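Local structure of neck and C-terminal motor domain of Kar3 (Candida glabrata, 4GKR) at residues A[132-144]-A[209-221]. The protein probably hydrolyses ATP to drive movement along microtubules, as a kinesin-14 motor that binds ADP and magnesium in its P-loop domain. Numbering follows the deposited sequence.
Sequences VPATINHIFSWID and VLDSRDTVDKVLK
The guanidinium of Arg213 meets Phe140 with one face and Asp144 with its edge, an instructive case of an arginine that serves an apolar and a charged neighbour at once. Over that face lie Phe140 CB, 3.4 Å from Arg213 NH2, and the ring atom CD2, off-centre over the guanidinium; the two planes are steeply inclined, 74° apart, so no parallel ring covers it. At the edge, Arg213 NH2 donates to Asp144 OD2 over 3.1 Å, a fairly straight hydrogen bond (159°) within a salt bridge, near the guanidinium plane but reaching the oxygen from above the carboxylate. Asn137 OD1 lies near the same plane, 4.2 Å from Arg213 NE. Arg213 can span the distance because its side chain runs straight out as far as NE, and it fits as a knob among Asn137, Phe140, Ser141 and Asp144. The Phe140 ring, approached obliquely, has Val216 CG2 3.5 Å from CE2, with Leu210 close to CZ. Farther along the nearly antiparallel helices, Ile136 CG2, anti to its own backbone nitrogen, comes within 3.6 Å of Val216 CG1, the two side chains running alongside each other in opposite senses. Leu220 then spreads its two methyls, CD1 against Pro133 CB at 3.8 Å and CD2 against Val132 CG1. Where helix 213-222 starts, Ser212 OG accepts from Thr215 N at 2.8 Å, an N-cap. Helix 131-147 lies between two layers: Ile136 also touches Phe245 and Ile247 of the central kinesin sheet, while helix 213-222 packs on its outer flank. The chemistry implies a division of labour, with aliphatic packing joining the helices at the Pro133 end and, at the exposed Asp144 end, a charge pair probably moderated by solvent.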
loop_
_atom_site.group_PDB
_atom_site.type_symbol
_atom_site.label_atom_id
_atom_site.label_comp_id
_atom_site.label_asym_id
_atom_site.label_seq_id
_atom_site.Cartn_x
_atom_site.Cartn_y
_atom_site.Cartn_z
ATOM N N VAL A 132 -3.430 6.962 -3.599
ATOM C CA VAL A 132 -2.984 8.215 -2.957
ATOM C C VAL A 132 -3.924 9.415 -3.235
ATOM O O VAL A 132 -4.519 9.957 -2.300
ATOM C CB VAL A 132 -1.497 8.535 -3.254
ATOM C CG1 VAL A 132 -1.149 9.963 -2.860
ATOM C CG2 VAL A 132 -0.585 7.533 -2.566
ATOM N N PRO A 133 -4.095 9.830 -4.504
ATOM C CA PRO A 133 -5.076 10.930 -4.666
ATOM C C PRO A 133 -6.486 10.604 -4.147
ATOM O O PRO A 133 -7.137 11.471 -3.580
ATOM C CB PRO A 133 -5.102 11.183 -6.170
ATOM C CG PRO A 133 -4.440 10.010 -6.786
ATOM C CD PRO A 133 -3.453 9.479 -5.781
ATOM N N ALA A 134 -6.948 9.371 -4.309
ATOM C CA ALA A 134 -8.280 9.001 -3.822
ATOM C C ALA A 134 -8.366 9.094 -2.292
ATOM O O ALA A 134 -9.349 9.602 -1.748
ATOM C CB ALA A 134 -8.648 7.608 -4.284
ATOM N N THR A 135 -7.332 8.607 -1.612
ATOM C CA THR A 135 -7.299 8.644 -0.183
ATOM C C THR A 135 -7.356 10.073 0.282
ATOM O O THR A 135 -8.200 10.408 1.108
ATOM C CB THR A 135 -6.046 7.947 0.346
ATOM O OG1 THR A 135 -6.166 6.545 0.084
ATOM C CG2 THR A 135 -5.883 8.147 1.834
ATOM N N ILE A 136 -6.480 10.923 -0.258
ATOM C CA ILE A 136 -6.438 12.325 0.156
ATOM C C ILE A 136 -7.815 12.958 -0.023
ATOM O O ILE A 136 -8.343 13.600 0.887
ATOM C CB ILE A 136 -5.333 13.126 -0.567
ATOM C CG1 ILE A 136 -3.970 12.829 0.081
ATOM C CG2 ILE A 136 -5.614 14.625 -0.507
ATOM C CD1 ILE A 136 -2.757 13.029 -0.815
ATOM N N ASN A 137 -8.422 12.721 -1.171
ATOM C CA ASN A 137 -9.752 13.272 -1.432
ATOM C C ASN A 137 -10.831 12.775 -0.467
ATOM O O ASN A 137 -11.671 13.550 0.003
ATOM C CB ASN A 137 -10.175 12.967 -2.855
ATOM C CG ASN A 137 -11.080 14.025 -3.408
ATOM O OD1 ASN A 137 -10.706 15.211 -3.470
ATOM N ND2 ASN A 137 -12.293 13.624 -3.800
ATOM N N HIS A 138 -10.787 11.483 -0.166
ATOM C CA HIS A 138 -11.752 10.864 0.701
ATOM C C HIS A 138 -11.670 11.452 2.078
ATOM O O HIS A 138 -12.694 11.728 2.709
ATOM C CB HIS A 138 -11.503 9.363 0.742
ATOM C CG HIS A 138 -12.637 8.587 1.328
ATOM N ND1 HIS A 138 -13.768 8.327 0.635
ATOM C CD2 HIS A 138 -12.813 8.047 2.598
ATOM C CE1 HIS A 138 -14.625 7.638 1.420
ATOM N NE2 HIS A 138 -14.038 7.463 2.621
ATOM N N ILE A 139 -10.441 11.673 2.541
ATOM C CA ILE A 139 -10.197 12.236 3.856
ATOM C C ILE A 139 -10.743 13.651 3.996
ATOM O O ILE A 139 -11.259 14.003 5.050
ATOM C CB ILE A 139 -8.711 12.169 4.200
ATOM C CG1 ILE A 139 -8.364 10.755 4.652
ATOM C CG2 ILE A 139 -8.322 13.153 5.293
ATOM C CD1 ILE A 139 -6.882 10.472 4.511
ATOM N N PHE A 140 -10.668 14.452 2.939
ATOM C CA PHE A 140 -11.209 15.801 2.997
ATOM C C PHE A 140 -12.717 15.825 3.161
ATOM O O PHE A 140 -13.236 16.631 3.935
ATOM C CB PHE A 140 -10.783 16.635 1.790
ATOM C CG PHE A 140 -9.404 17.214 1.916
ATOM C CD1 PHE A 140 -8.712 17.156 3.122
ATOM C CD2 PHE A 140 -8.797 17.836 0.836
ATOM C CE1 PHE A 140 -7.431 17.687 3.242
ATOM C CE2 PHE A 140 -7.516 18.375 0.950
ATOM C CZ PHE A 140 -6.831 18.299 2.155
ATOM N N SER A 141 -13.418 14.954 2.431
ATOM C CA SER A 141 -14.857 14.773 2.607
ATOM C C SER A 141 -15.230 14.620 4.063
ATOM O O SER A 141 -16.116 15.299 4.562
ATOM C CB SER A 141 -15.328 13.527 1.888
ATOM O OG SER A 141 -15.581 13.820 0.548
ATOM N N TRP A 142 -14.555 13.702 4.738
ATOM C CA TRP A 142 -14.849 13.451 6.129
ATOM C C TRP A 142 -14.502 14.606 7.015
ATOM O O TRP A 142 -15.247 14.904 7.941
ATOM C CB TRP A 142 -14.254 12.126 6.582
ATOM C CG TRP A 142 -15.005 11.002 5.936
ATOM C CD1 TRP A 142 -14.572 10.181 4.911
ATOM C CD2 TRP A 142 -16.390 10.583 6.199
ATOM N NE1 TRP A 142 -15.559 9.292 4.548
ATOM C CE2 TRP A 142 -16.666 9.478 5.282
ATOM C CE3 TRP A 142 -17.367 10.971 7.093
ATOM C CZ2 TRP A 142 -17.879 8.819 5.262
ATOM C CZ3 TRP A 142 -18.599 10.303 7.066
ATOM C CH2 TRP A 142 -18.850 9.257 6.165
ATOM N N ILE A 143 -13.401 15.287 6.715
ATOM C CA ILE A 143 -13.046 16.496 7.435
ATOM C C ILE A 143 -14.143 17.539 7.298
ATOM O O ILE A 143 -14.596 18.086 8.304
ATOM C CB ILE A 143 -11.673 17.061 7.001
ATOM C CG1 ILE A 143 -10.548 16.405 7.790
ATOM C CG2 ILE A 143 -11.559 18.558 7.251
ATOM C CD1 ILE A 143 -10.632 14.900 7.869
ATOM N N ASP A 144 -14.580 17.810 6.072
ATOM C CA ASP A 144 -15.640 18.795 5.861
ATOM C C ASP A 144 -16.819 18.465 6.753
ATOM O O ASP A 144 -17.304 19.319 7.485
ATOM C CB ASP A 144 -16.083 18.867 4.394
ATOM C CG ASP A 144 -15.029 19.518 3.477
ATOM O OD1 ASP A 144 -13.977 19.988 3.997
ATOM O OD2 ASP A 144 -15.255 19.548 2.228
ATOM N N VAL A 209 2.178 20.790 4.663
ATOM C CA VAL A 209 0.849 20.949 5.260
ATOM C C VAL A 209 -0.213 21.048 4.159
ATOM O O VAL A 209 -0.179 21.976 3.348
ATOM C CB VAL A 209 0.771 22.207 6.153
ATOM C CG1 VAL A 209 -0.674 22.513 6.520
ATOM C CG2 VAL A 209 1.623 22.043 7.407
ATOM N N LEU A 210 -1.143 20.095 4.128
ATOM C CA LEU A 210 -2.245 20.107 3.149
ATOM C C LEU A 210 -3.391 21.015 3.615
ATOM O O LEU A 210 -4.297 20.593 4.341
ATOM C CB LEU A 210 -2.715 18.684 2.833
ATOM C CG LEU A 210 -1.628 17.756 2.267
ATOM C CD1 LEU A 210 -2.131 16.332 2.115
ATOM C CD2 LEU A 210 -1.077 18.242 0.936
ATOM N N ASP A 211 -3.316 22.279 3.208
ATOM C CA ASP A 211 -4.203 23.317 3.715
ATOM C C ASP A 211 -5.499 23.380 2.920
ATOM O O ASP A 211 -6.526 23.812 3.442
ATOM C CB ASP A 211 -3.500 24.680 3.686
ATOM N N SER A 212 -5.440 22.947 1.661
ATOM C CA SER A 212 -6.546 23.118 0.724
ATOM C C SER A 212 -6.519 22.091 -0.408
ATOM O O SER A 212 -5.501 21.427 -0.637
ATOM C CB SER A 212 -6.534 24.545 0.141
ATOM O OG SER A 212 -5.484 24.743 -0.797
ATOM N N ARG A 213 -7.642 21.971 -1.114
ATOM C CA ARG A 213 -7.708 21.147 -2.323
ATOM C C ARG A 213 -6.801 21.713 -3.428
ATOM O O ARG A 213 -6.246 20.960 -4.226
ATOM C CB ARG A 213 -9.162 20.948 -2.788
ATOM C CG ARG A 213 -9.899 19.877 -1.983
ATOM C CD ARG A 213 -11.314 19.606 -2.479
ATOM N NE ARG A 213 -12.052 18.698 -1.587
ATOM C CZ ARG A 213 -12.740 19.075 -0.500
ATOM N NH1 ARG A 213 -12.798 20.350 -0.134
ATOM N NH2 ARG A 213 -13.375 18.173 0.239
ATOM N N ASP A 214 -6.632 23.036 -3.437
ATOM C CA ASP A 214 -5.641 23.694 -4.287
ATOM C C ASP A 214 -4.220 23.240 -3.913
ATOM O O ASP A 214 -3.484 22.739 -4.764
ATOM C CB ASP A 214 -5.784 25.224 -4.215
ATOM N N THR A 215 -3.853 23.384 -2.639
ATOM C CA THR A 215 -2.545 22.918 -2.136
ATOM C C THR A 215 -2.234 21.435 -2.456
ATOM O O THR A 215 -1.116 21.103 -2.857
ATOM C CB THR A 215 -2.384 23.167 -0.616
ATOM O OG1 THR A 215 -2.637 24.547 -0.307
ATOM C CG2 THR A 215 -0.977 22.803 -0.162
ATOM N N VAL A 216 -3.221 20.560 -2.284
ATOM C CA VAL A 216 -3.086 19.146 -2.642
ATOM C C VAL A 216 -2.771 18.999 -4.135
ATOM O O VAL A 216 -1.791 18.349 -4.509
ATOM C CB VAL A 216 -4.372 18.353 -2.283
ATOM C CG1 VAL A 216 -4.430 17.007 -2.993
ATOM C CG2 VAL A 216 -4.490 18.170 -0.782
ATOM N N ASP A 217 -3.604 19.617 -4.974
ATOM C CA ASP A 217 -3.499 19.490 -6.429
ATOM C C ASP A 217 -2.121 19.877 -6.948
ATOM O O ASP A 217 -1.611 19.223 -7.853
ATOM C CB ASP A 217 -4.578 20.315 -7.132
ATOM N N LYS A 218 -1.522 20.920 -6.369
ATOM C CA LYS A 218 -0.162 21.336 -6.739
ATOM C C LYS A 218 0.864 20.240 -6.446
ATOM O O LYS A 218 1.643 19.872 -7.320
ATOM C CB LYS A 218 0.233 22.658 -6.060
ATOM N N VAL A 219 0.839 19.705 -5.229
ATOM C CA VAL A 219 1.759 18.631 -4.824
ATOM C C VAL A 219 1.695 17.385 -5.718
ATOM O O VAL A 219 2.733 16.869 -6.137
ATOM C CB VAL A 219 1.541 18.240 -3.346
ATOM C CG1 VAL A 219 2.433 17.068 -2.937
ATOM C CG2 VAL A 219 1.785 19.448 -2.448
ATOM N N LEU A 220 0.482 16.908 -6.005
ATOM C CA LEU A 220 0.289 15.705 -6.838
ATOM C C LEU A 220 0.541 15.937 -8.344
ATOM O O LEU A 220 1.098 15.065 -9.022
ATOM C CB LEU A 220 -1.097 15.086 -6.616
ATOM C CG LEU A 220 -1.524 14.614 -5.215
ATOM C CD1 LEU A 220 -2.990 14.210 -5.244
ATOM C CD2 LEU A 220 -0.664 13.475 -4.682
ATOM N N LYS A 221 0.137 17.101 -8.860
ATOM C CA LYS A 221 0.426 17.462 -10.254
ATOM C C LYS A 221 1.936 17.505 -10.470
ATOM O O LYS A 221 2.430 17.120 -11.540
ATOM C CB LYS A 221 -0.214 18.804 -10.649
#